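Local coordinates for putative ABC transporter, periplasmic binding protein, amino acid (Neisseria gonorrhoeae, PDB 2YJP), which binds L-cysteine as the solute receptor of an ABC transporter, probably delivering the amino acid to the membrane components for uptake, at residues A[76-80]-A[81-85]; A[169-173]-A[174-178]; A[248-251]-A[252-256]; A[281-284]-A[285-289]. The protein carries 1 engineered substitution. All coordinates share one frame; numbering follows the deposited sequence.

Interaction 1: A[76-80]-A[81-85]; sequences KNQGF and DVEIA
V82 turns its two methyl groups back onto the strand that leads into its own helix, CG2 lying 3.5 Å from the carbonyl oxygen of Q78 and CG1 resting beside the backbone of N77. This is the N-terminal first turn of helix 80-93, entered directly from strand 77-78 with G79 at the N-cap, in a lobe of a family 3 solute-binding protein. The branched V82 suits the inner corner of the bend, because its two methyls pack side by side on the backbone of N77 and Q78. F80, the first helical residue, has CG anti to the backbone N (chi1 -177°), and one face of its ring receives I84 CD1 one turn on; the methyl sits nearer the ring's margin than its middle, 4.2 Å from F80 CE2. Around this apolar pair and V82, L267 and A270 of helix 266-274 touch F80, and F101 of strand 99-103 touches V82. G79 has no side chain, which fits a phi of 116° where a CB would press on the preceding carbonyl oxygen. Its own carbonyl accepts from E83 N at 3.0 Å, the first i to i+4 bond of the helix. E83, bent at chi2 (-64°), folds its CG over that carbonyl. Among the polar ends, D81 is held by Y141 and N124, the E83 carboxylate makes salt bridges to K86 and K273, and Q78 NE2 bonds D72. Q78 faces E83 across one water, which donates to Q78 OE1 at 2.5 Å and to E83 OE2 at 3.1 Å, and accepts from G79 N at 2.9 Å.

Interaction 2: A[169-173]-A[174-178]; sequences VNKGT and TADAF. With CYS (cysteine), chain D.
V169 lays CG2 against D176 CB at 4.0 Å, the two side chains crossing at about a right angle, while its CG1 approaches A175 CB. A beta-branched residue suits this end of strand 166-170, where it can cover the first turn of the following helix with both arms. N170 sends its side-chain amide elsewhere, to F191 O, but its carbonyl turns into the loop and accepts in its own plane from T173 OG1 at 2.8 Å. A type II beta turn runs from N170 to T173. Within it the K171 chain sets off in the same direction as the D176 side chain, beside it, and G172 takes the positive phi of 85° that glycine tolerates easily. G172 N donates almost straight (175°) to D176 OD2 at 2.9 Å, and OD2 receives it on its anti lone pair, the one away from OD1; D176 OD1 is held by a salt bridge to K190, so both carboxylate oxygens are engaged. The turn joins strand to helix in the beta-alpha-beta unit of 166-170, 174-182 and 187-191, and brings the helix N terminus to the ligand pocket. T173 is the N-cap residue. Its chi1 of 58° tucks OG1 back over the main chain, where it gives its proton to N170 O and accepts a weak capping bond from D176 N at 3.4 Å. The T173 carbonyl takes A177 N, its CG2 lies 4.0 Å from CB of the bound cysteine, and the next amide, T174 N, donates to the ligand's OXT at 3.0 Å. R109, R131 and T126 N also bond the ligand.

Interaction 3: A[248-251]-A[252-256]; sequences ADLL and NWVNG
The carbonyl oxygen of L250 accepts from V254 N at 2.8 Å, a nearly straight bond (169°). V254 CG2 presses on the same oxygen at 3.1 Å, because CG2 lies beside the backbone N and anti to the carbonyl carbon. N252 N reaches A248 O at 2.8 Å, and N255 N bonds L251 O at 2.9 Å in the same way. These i to i+4 bonds build the first turns of helix 248-264, an amphipathic helix on the outside of the fold. Its inner face carries L250, whose CG meets V254 CG2 at 4.2 Å as the two side chains cross obliquely. L250 also packs on V243 and I51, and P241 receives V254; branched apolar groups suit such a seam, where helix 248-264 meets strand 237-244 and helix 48-54. L250 CD1 also lies 4.3 Å from W253 CE3, and the broad indole extends this apolar strip to L92 of helix 80-93 and V48 of helix 48-54. One turn on from L251, N255 brings its amide near the leucine, with L251 CG 4.1 Å from N255 ND2. Asparagine suits this helix flank because its OD1 can accept from the backbone N of D139.

Interaction 4: A[281-284]-A[285-289]; sequences EKVK and PEALL
V283 and L288 meet at about a right angle, with V283 CG1 only 3.5 Å from L288 CD1, tighter than carbon atoms usually pack. The valine places CG1 anti to its backbone N (chi1 177°), and that arm also reaches A287 CB at 4.3 Å. A short, branched residue suits this site, where the chain leaves a loop to enter the brief, weakly bonded helix 285-288 near the C terminus. Proline suits the beginning of this short turn: P285 has no N-H needing an acceptor, and its ring restrains phi, here -59°. The K284 carbonyl takes A287 N at 2.9 Å, although the N-H angle is only 143°. P285 O accepts from both L288 N and L289 N.

The solvent side is looser. K284 stretches its chain outward from CG and the E286 side chain slants over it, E286 OE2 lying 3.7 Å from K284 CB. Their charged ends do not meet, since K284 NZ is 5.9 Å from E286 OE2; any attraction there would be weak, and long polar side chains fit such an exposed place. Inward, V283 packs on W217 and L288 on A214, both of helix 213-222. P285 and L289 lean on Y271 of helix 266-274, and the backbone of the turn bonds to K143 of strand 142-151.

Overall arrangement
From the N terminus, interaction 1 comes first, turning the chain from strand 77-78 into helix 80-93. Interaction 2 makes a similar strand-to-helix turn in 166-178, on the opposite side of the chain's centre and about 22 Å away between centres, where the bound cysteine is gripped. Interaction 3 lies within the start of helix 248-264 and closes no loop, yet its tryptophan meets the helix that interaction 1 begins. Interaction 4 bends the C-terminal loop into its last short helix. The four follow in series, neither nested nor crossed. Interactions 1 and 4 touch directly, F80 CZ lying 3.6 Å from L289 CD2, which ties the C-terminal segment back to helix 80-93.

Interaction 1: A[76-80]-A[81-85]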
loop_
_atom_site.group_PDB
_atom_site.type_symbol
_atom_site.label_atom_id
_atom_site.label_comp_id
_atom_site.label_asym_id
_atom_site.label_seq_id
_atom_site.Cartn_x
_atom_site.Cartn_y
_atom_site.Cartn_z
ATOM N N LYS A 76 -15.038 8.535 6.596
ATOM C CA LYS A 76 -15.000 8.260 5.147
ATOM C C LYS A 76 -13.623 7.736 4.675
ATOM O O LYS A 76 -12.576 8.272 5.072
ATOM C CB LYS A 76 -15.390 9.518 4.366
ATOM C CG LYS A 76 -16.771 10.086 4.680
ATOM C CD LYS A 76 -17.979 9.215 4.144
ATOM C CE LYS A 76 -19.319 9.838 4.660
ATOM N NZ LYS A 76 -20.276 8.790 5.212
ATOM N N ASN A 77 -13.617 6.702 3.841
ATOM C CA ASN A 77 -12.398 6.248 3.202
ATOM C C ASN A 77 -11.806 7.342 2.300
ATOM O O ASN A 77 -12.543 8.037 1.586
ATOM C CB ASN A 77 -12.674 4.971 2.390
ATOM C CG ASN A 77 -13.327 3.850 3.249
ATOM O OD1 ASN A 77 -12.709 3.048 3.804
ATOM N ND2 ASN A 77 -14.525 3.861 3.360
ATOM N N GLN A 78 -10.478 7.493 2.351
ATOM C CA GLN A 78 -9.775 8.516 1.581
ATOM C C GLN A 78 -8.397 7.956 1.217
ATOM O O GLN A 78 -7.968 6.933 1.758
ATOM C CB GLN A 78 -9.543 9.805 2.386
ATOM C CG GLN A 78 -10.782 10.557 2.942
ATOM C CD GLN A 78 -11.712 11.095 1.836
ATOM O OE1 GLN A 78 -11.326 11.165 0.660
ATOM N NE2 GLN A 78 -12.965 11.458 2.226
ATOM N N GLY A 79 -7.700 8.665 0.318
ATOM C CA GLY A 79 -6.355 8.356 -0.066
ATOM C C GLY A 79 -6.229 7.966 -1.521
ATOM O O GLY A 79 -7.216 7.742 -2.231
ATOM N N PHE A 80 -4.981 7.840 -1.954
ATOM C CA PHE A 80 -4.684 7.582 -3.336
ATOM C C PHE A 80 -5.335 6.294 -3.874
ATOM O O PHE A 80 -5.933 6.320 -4.948
ATOM C CB PHE A 80 -3.155 7.564 -3.460
ATOM C CG PHE A 80 -2.634 7.377 -4.845
ATOM C CD1 PHE A 80 -2.904 8.293 -5.852
ATOM C CD2 PHE A 80 -1.789 6.310 -5.114
ATOM C CE1 PHE A 80 -2.342 8.127 -7.153
ATOM C CE2 PHE A 80 -1.231 6.097 -6.408
ATOM C CZ PHE A 80 -1.520 7.014 -7.446
ATOM N N ASP A 81 -5.206 5.175 -3.171
ATOM C CA ASP A 81 -5.777 3.895 -3.613
ATOM C C ASP A 81 -7.336 3.969 -3.694
ATOM O O ASP A 81 -7.982 3.338 -4.554
ATOM C CB ASP A 81 -5.463 2.802 -2.574
ATOM C CG ASP A 81 -3.995 2.482 -2.430
ATOM O OD1 ASP A 81 -3.227 2.450 -3.398
ATOM O OD2 ASP A 81 -3.604 2.206 -1.294
ATOM N N VAL A 82 -7.931 4.697 -2.765
ATOM C CA VAL A 82 -9.381 4.862 -2.671
ATOM C C VAL A 82 -9.896 5.684 -3.857
ATOM O O VAL A 82 -10.998 5.419 -4.416
ATOM C CB VAL A 82 -9.709 5.541 -1.317
ATOM C CG1 VAL A 82 -11.024 6.232 -1.343
ATOM C CG2 VAL A 82 -9.582 4.487 -0.139
ATOM N N GLU A 83 -9.130 6.689 -4.256
ATOM C CA GLU A 83 -9.549 7.488 -5.389
ATOM C C GLU A 83 -9.628 6.584 -6.637
ATOM O O GLU A 83 -10.589 6.663 -7.409
ATOM C CB GLU A 83 -8.566 8.629 -5.634
ATOM C CG GLU A 83 -8.633 9.687 -4.610
ATOM C CD GLU A 83 -9.999 10.391 -4.600
ATOM O OE1 GLU A 83 -10.521 10.849 -5.621
ATOM O OE2 GLU A 83 -10.594 10.519 -3.560
ATOM N N ILE A 84 -8.621 5.717 -6.804
ATOM C CA ILE A 84 -8.560 4.793 -7.920
ATOM C C ILE A 84 -9.766 3.859 -7.809
ATOM O O ILE A 84 -10.411 3.525 -8.823
ATOM C CB ILE A 84 -7.250 3.969 -7.897
ATOM C CG1 ILE A 84 -6.078 4.884 -8.208
ATOM C CG2 ILE A 84 -7.332 2.722 -8.868
ATOM C CD1 ILE A 84 -4.774 4.330 -7.863
ATOM N N ALA A 85 -10.069 3.431 -6.586
ATOM C CA ALA A 85 -11.195 2.527 -6.396
ATOM C C ALA A 85 -12.537 3.197 -6.821
ATOM O O ALA A 85 -13.401 2.562 -7.457
ATOM C CB ALA A 85 -11.238 1.982 -4.967
HETATM O O HOH W 1 -9.294 10.815 -0.778
#

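Interaction 2: A[169-173]-A[174-178]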
loop_
_atom_site.group_PDB
_atom_site.type_symbol
_atom_site.label_atom_id
_atom_site.label_comp_id
_atom_site.label_asym_id
_atom_site.label_seq_id
_atom_site.Cartn_x
_atom_site.Cartn_y
_atom_site.Cartn_z
ATOM N N VAL A 169 8.232 -4.012 12.181
ATOM C CA VAL A 169 7.628 -4.073 10.881
ATOM C C VAL A 169 6.127 -4.374 11.050
ATOM O O VAL A 169 5.708 -5.048 12.039
ATOM C CB VAL A 169 8.242 -5.214 9.970
ATOM C CG1 VAL A 169 9.653 -4.885 9.538
ATOM C CG2 VAL A 169 8.146 -6.635 10.647
ATOM N N ASN A 170 5.348 -3.912 10.061
ATOM C CA ASN A 170 3.947 -4.280 9.947
ATOM C C ASN A 170 3.936 -5.703 9.391
ATOM O O ASN A 170 4.558 -5.957 8.343
ATOM C CB ASN A 170 3.216 -3.257 9.093
ATOM C CG ASN A 170 1.743 -3.594 8.817
ATOM O OD1 ASN A 170 1.265 -3.347 7.826
ATOM N ND2 ASN A 170 1.048 -4.055 9.724
ATOM N N LYS A 171 3.320 -6.636 10.132
ATOM C CA LYS A 171 3.272 -7.995 9.704
ATOM C C LYS A 171 2.704 -8.132 8.259
ATOM O O LYS A 171 1.673 -7.524 7.939
ATOM C CB LYS A 171 2.478 -8.867 10.731
ATOM C CG LYS A 171 2.340 -10.338 10.298
ATOM C CD LYS A 171 1.834 -11.283 11.436
ATOM C CE LYS A 171 1.304 -12.612 10.855
ATOM N NZ LYS A 171 0.430 -13.399 11.854
ATOM N N GLY A 172 3.368 -8.950 7.440
ATOM C CA GLY A 172 2.861 -9.373 6.132
ATOM C C GLY A 172 3.193 -8.339 5.029
ATOM O O GLY A 172 2.611 -8.374 3.969
ATOM N N THR A 173 4.065 -7.368 5.344
ATOM C CA THR A 173 4.491 -6.409 4.364
ATOM C C THR A 173 5.763 -6.871 3.639
ATOM O O THR A 173 6.433 -7.837 4.034
ATOM C CB THR A 173 4.757 -4.997 4.988
ATOM O OG1 THR A 173 5.743 -5.072 6.023
ATOM C CG2 THR A 173 3.455 -4.352 5.523
ATOM N N THR A 174 6.095 -6.163 2.565
ATOM C CA THR A 174 7.353 -6.426 1.846
ATOM C C THR A 174 8.529 -6.117 2.763
ATOM O O THR A 174 9.523 -6.822 2.696
ATOM C CB THR A 174 7.479 -5.609 0.582
ATOM O OG1 THR A 174 7.067 -4.276 0.881
ATOM C CG2 THR A 174 6.579 -6.217 -0.595
ATOM N N ALA A 175 8.409 -5.137 3.674
ATOM C CA ALA A 175 9.541 -4.943 4.624
ATOM C C ALA A 175 9.766 -6.160 5.519
ATOM O O ALA A 175 10.920 -6.549 5.745
ATOM C CB ALA A 175 9.416 -3.691 5.442
ATOM N N ASP A 176 8.661 -6.724 6.041
ATOM C CA ASP A 176 8.690 -7.974 6.814
ATOM C C ASP A 176 9.357 -9.062 5.975
ATOM O O ASP A 176 10.283 -9.723 6.443
ATOM C CB ASP A 176 7.226 -8.355 7.152
ATOM C CG ASP A 176 7.098 -9.628 7.953
ATOM O OD1 ASP A 176 8.117 -10.253 8.375
ATOM O OD2 ASP A 176 5.925 -10.014 8.148
ATOM N N ALA A 177 8.918 -9.236 4.723
ATOM C CA ALA A 177 9.481 -10.313 3.882
ATOM C C ALA A 177 10.990 -10.076 3.540
ATOM O O ALA A 177 11.832 -10.971 3.605
ATOM C CB ALA A 177 8.681 -10.473 2.597
ATOM N N PHE A 178 11.311 -8.846 3.251
ATOM C CA PHE A 178 12.679 -8.485 2.966
ATOM C C PHE A 178 13.697 -8.832 4.082
ATOM O O PHE A 178 14.704 -9.488 3.823
ATOM C CB PHE A 178 12.766 -7.000 2.653
ATOM C CG PHE A 178 14.160 -6.530 2.326
ATOM C CD1 PHE A 178 14.742 -6.849 1.099
ATOM C CD2 PHE A 178 14.879 -5.759 3.227
ATOM C CE1 PHE A 178 16.054 -6.403 0.755
ATOM C CE2 PHE A 178 16.185 -5.292 2.894
ATOM C CZ PHE A 178 16.771 -5.643 1.645
HETATM N N CYS D . 3.137 -1.985 -0.387
HETATM C CA CYS D . 3.770 -2.857 0.629
HETATM C C CYS D . 3.201 -4.273 0.527
HETATM O O CYS D . 2.363 -4.539 -0.388
HETATM C CB CYS D . 3.534 -2.344 2.043
HETATM S SG CYS D . 1.801 -2.131 2.488
HETATM O OXT CYS D . 3.588 -5.125 1.331
#

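Interaction 3: A[248-251]-A[252-256]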
loop_
_atom_site.group_PDB
_atom_site.type_symbol
_atom_site.label_atom_id
_atom_site.label_comp_id
_atom_site.label_asym_id
_atom_site.label_seq_id
_atom_site.Cartn_x
_atom_site.Cartn_y
_atom_site.Cartn_z
ATOM N N ALA A 248 -9.646 -13.945 -14.900
ATOM C CA ALA A 248 -9.145 -13.219 -16.067
ATOM C C ALA A 248 -10.132 -12.170 -16.566
ATOM O O ALA A 248 -9.757 -11.155 -17.169
ATOM C CB ALA A 248 -8.841 -14.186 -17.189
ATOM N N ASP A 249 -11.401 -12.414 -16.307
ATOM C CA ASP A 249 -12.422 -11.478 -16.715
ATOM C C ASP A 249 -12.280 -10.109 -16.010
ATOM O O ASP A 249 -12.278 -9.061 -16.691
ATOM C CB ASP A 249 -13.820 -12.078 -16.534
ATOM C CG ASP A 249 -14.878 -11.223 -17.135
ATOM O OD1 ASP A 249 -14.940 -11.085 -18.380
ATOM O OD2 ASP A 249 -15.667 -10.669 -16.366
ATOM N N LEU A 250 -12.163 -10.122 -14.678
ATOM C CA LEU A 250 -12.000 -8.885 -13.910
ATOM C C LEU A 250 -10.597 -8.276 -14.085
ATOM O O LEU A 250 -10.447 -7.044 -14.155
ATOM C CB LEU A 250 -12.277 -9.100 -12.428
ATOM C CG LEU A 250 -12.429 -7.799 -11.580
ATOM C CD1 LEU A 250 -13.522 -6.806 -12.055
ATOM C CD2 LEU A 250 -12.626 -8.143 -10.113
ATOM N N LEU A 251 -9.594 -9.162 -14.151
ATOM C CA LEU A 251 -8.235 -8.794 -14.451
ATOM C C LEU A 251 -8.164 -7.986 -15.749
ATOM O O LEU A 251 -7.558 -6.901 -15.786
ATOM C CB LEU A 251 -7.339 -10.045 -14.552
ATOM C CG LEU A 251 -5.886 -9.709 -14.870
ATOM C CD1 LEU A 251 -5.233 -8.883 -13.650
ATOM C CD2 LEU A 251 -5.033 -10.981 -15.219
ATOM N N ASN A 252 -8.752 -8.538 -16.823
ATOM C CA ASN A 252 -8.685 -7.875 -18.104
ATOM C C ASN A 252 -9.370 -6.483 -18.101
ATOM O O ASN A 252 -8.826 -5.506 -18.654
ATOM C CB ASN A 252 -9.271 -8.756 -19.195
ATOM C CG ASN A 252 -9.265 -8.067 -20.516
ATOM O OD1 ASN A 252 -8.221 -7.568 -20.970
ATOM N ND2 ASN A 252 -10.417 -7.983 -21.124
ATOM N N TRP A 253 -10.527 -6.398 -17.430
ATOM C CA TRP A 253 -11.221 -5.132 -17.246
ATOM C C TRP A 253 -10.434 -4.116 -16.431
ATOM O O TRP A 253 -10.340 -2.953 -16.843
ATOM C CB TRP A 253 -12.571 -5.360 -16.580
ATOM C CG TRP A 253 -13.372 -4.135 -16.575
ATOM C CD1 TRP A 253 -14.120 -3.625 -17.603
ATOM C CD2 TRP A 253 -13.485 -3.215 -15.500
ATOM N NE1 TRP A 253 -14.719 -2.453 -17.199
ATOM C CE2 TRP A 253 -14.346 -2.185 -15.915
ATOM C CE3 TRP A 253 -12.966 -3.180 -14.204
ATOM C CZ2 TRP A 253 -14.672 -1.105 -15.086
ATOM C CZ3 TRP A 253 -13.288 -2.116 -13.389
ATOM C CH2 TRP A 253 -14.122 -1.092 -13.827
ATOM N N VAL A 254 -9.862 -4.554 -15.300
ATOM C CA VAL A 254 -8.959 -3.720 -14.479
ATOM C C VAL A 254 -7.764 -3.163 -15.266
ATOM O O VAL A 254 -7.482 -1.958 -15.197
ATOM C CB VAL A 254 -8.524 -4.395 -13.140
ATOM C CG1 VAL A 254 -7.611 -3.464 -12.300
ATOM C CG2 VAL A 254 -9.744 -4.681 -12.263
ATOM N N ASN A 255 -7.098 -4.017 -16.038
ATOM C CA ASN A 255 -5.978 -3.598 -16.919
ATOM C C ASN A 255 -6.360 -2.425 -17.855
ATOM O O ASN A 255 -5.636 -1.442 -17.920
ATOM C CB ASN A 255 -5.514 -4.765 -17.792
ATOM C CG ASN A 255 -4.724 -5.802 -17.011
ATOM O OD1 ASN A 255 -4.273 -5.548 -15.901
ATOM N ND2 ASN A 255 -4.556 -6.984 -17.603
ATOM N N GLY A 256 -7.486 -2.562 -18.576
ATOM C CA GLY A 256 -7.976 -1.559 -19.490
ATOM C C GLY A 256 -8.304 -0.262 -18.748
ATOM O O GLY A 256 -8.008 0.834 -19.209
#

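Interaction 4: A[281-284]-A[285-289]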
loop_
_atom_site.group_PDB
_atom_site.type_symbol
_atom_site.label_atom_id
_atom_site.label_comp_id
_atom_site.label_asym_id
_atom_site.label_seq_id
_atom_site.Cartn_x
_atom_site.Cartn_y
_atom_site.Cartn_z
ATOM N N GLU A 281 7.076 19.371 -3.866
ATOM C CA GLU A 281 8.090 19.213 -4.908
ATOM C C GLU A 281 9.219 18.242 -4.518
ATOM O O GLU A 281 10.073 17.927 -5.355
ATOM C CB GLU A 281 8.671 20.571 -5.345
ATOM C CG GLU A 281 7.604 21.571 -5.897
ATOM C CD GLU A 281 8.160 22.608 -6.899
ATOM O OE1 GLU A 281 9.077 23.397 -6.540
ATOM O OE2 GLU A 281 7.668 22.628 -8.064
ATOM N N LYS A 282 9.173 17.713 -3.283
ATOM C CA LYS A 282 10.240 16.834 -2.733
ATOM C C LYS A 282 10.280 15.445 -3.408
ATOM O O LYS A 282 11.317 14.768 -3.425
ATOM C CB LYS A 282 10.102 16.680 -1.201
ATOM C CG LYS A 282 11.341 17.016 -0.364
ATOM C CD LYS A 282 11.452 18.510 -0.099
ATOM N N VAL A 283 9.150 15.037 -3.980
ATOM C CA VAL A 283 9.046 13.795 -4.712
ATOM C C VAL A 283 8.307 14.051 -6.024
ATOM O O VAL A 283 7.089 14.314 -6.026
ATOM C CB VAL A 283 8.277 12.752 -3.896
ATOM C CG1 VAL A 283 8.092 11.471 -4.692
ATOM C CG2 VAL A 283 8.973 12.475 -2.546
ATOM N N LYS A 284 9.033 13.960 -7.139
ATOM C CA LYS A 284 8.463 14.124 -8.494
ATOM C C LYS A 284 7.407 13.070 -8.790
ATOM O O LYS A 284 7.541 11.914 -8.368
ATOM C CB LYS A 284 9.568 14.100 -9.540
ATOM C CG LYS A 284 10.622 15.182 -9.263
ATOM C CD LYS A 284 11.633 15.395 -10.399
ATOM C CE LYS A 284 12.484 16.627 -10.048
ATOM N NZ LYS A 284 13.610 16.897 -11.028
ATOM N N PRO A 285 6.331 13.454 -9.491
ATOM C CA PRO A 285 5.268 12.470 -9.800
ATOM C C PRO A 285 5.761 11.272 -10.609
ATOM O O PRO A 285 5.218 10.176 -10.470
ATOM C CB PRO A 285 4.242 13.267 -10.629
ATOM C CG PRO A 285 4.814 14.651 -10.826
ATOM C CD PRO A 285 5.955 14.834 -9.854
ATOM N N GLU A 286 6.761 11.450 -11.447
ATOM C CA GLU A 286 7.300 10.327 -12.194
ATOM C C GLU A 286 8.113 9.380 -11.336
ATOM O O GLU A 286 8.413 8.299 -11.789
ATOM C CB GLU A 286 8.112 10.733 -13.460
ATOM C CG GLU A 286 8.950 12.020 -13.438
ATOM C CD GLU A 286 8.162 13.319 -13.160
ATOM O OE1 GLU A 286 6.977 13.257 -12.934
ATOM O OE2 GLU A 286 8.714 14.434 -13.162
ATOM N N ALA A 287 8.473 9.786 -10.116
ATOM C CA ALA A 287 9.099 8.868 -9.158
ATOM C C ALA A 287 8.053 7.994 -8.476
ATOM O O ALA A 287 8.397 6.938 -7.979
ATOM C CB ALA A 287 9.954 9.615 -8.097
ATOM N N LEU A 288 6.791 8.399 -8.454
ATOM C CA LEU A 288 5.797 7.592 -7.756
ATOM C C LEU A 288 4.915 6.851 -8.731
ATOM O O LEU A 288 4.565 5.707 -8.512
ATOM C CB LEU A 288 4.915 8.445 -6.842
ATOM C CG LEU A 288 5.436 8.834 -5.471
ATOM C CD1 LEU A 288 4.879 10.177 -4.981
ATOM C CD2 LEU A 288 5.147 7.793 -4.424
ATOM N N LEU A 289 4.533 7.507 -9.820
ATOM C CA LEU A 289 3.517 6.916 -10.691
ATOM C C LEU A 289 4.174 5.946 -11.657
ATOM O O LEU A 289 5.280 6.173 -12.122
ATOM C CB LEU A 289 2.747 8.007 -11.455
ATOM C CG LEU A 289 1.966 9.028 -10.591
ATOM C CD1 LEU A 289 1.323 10.150 -11.431
ATOM C CD2 LEU A 289 0.940 8.341 -9.750
#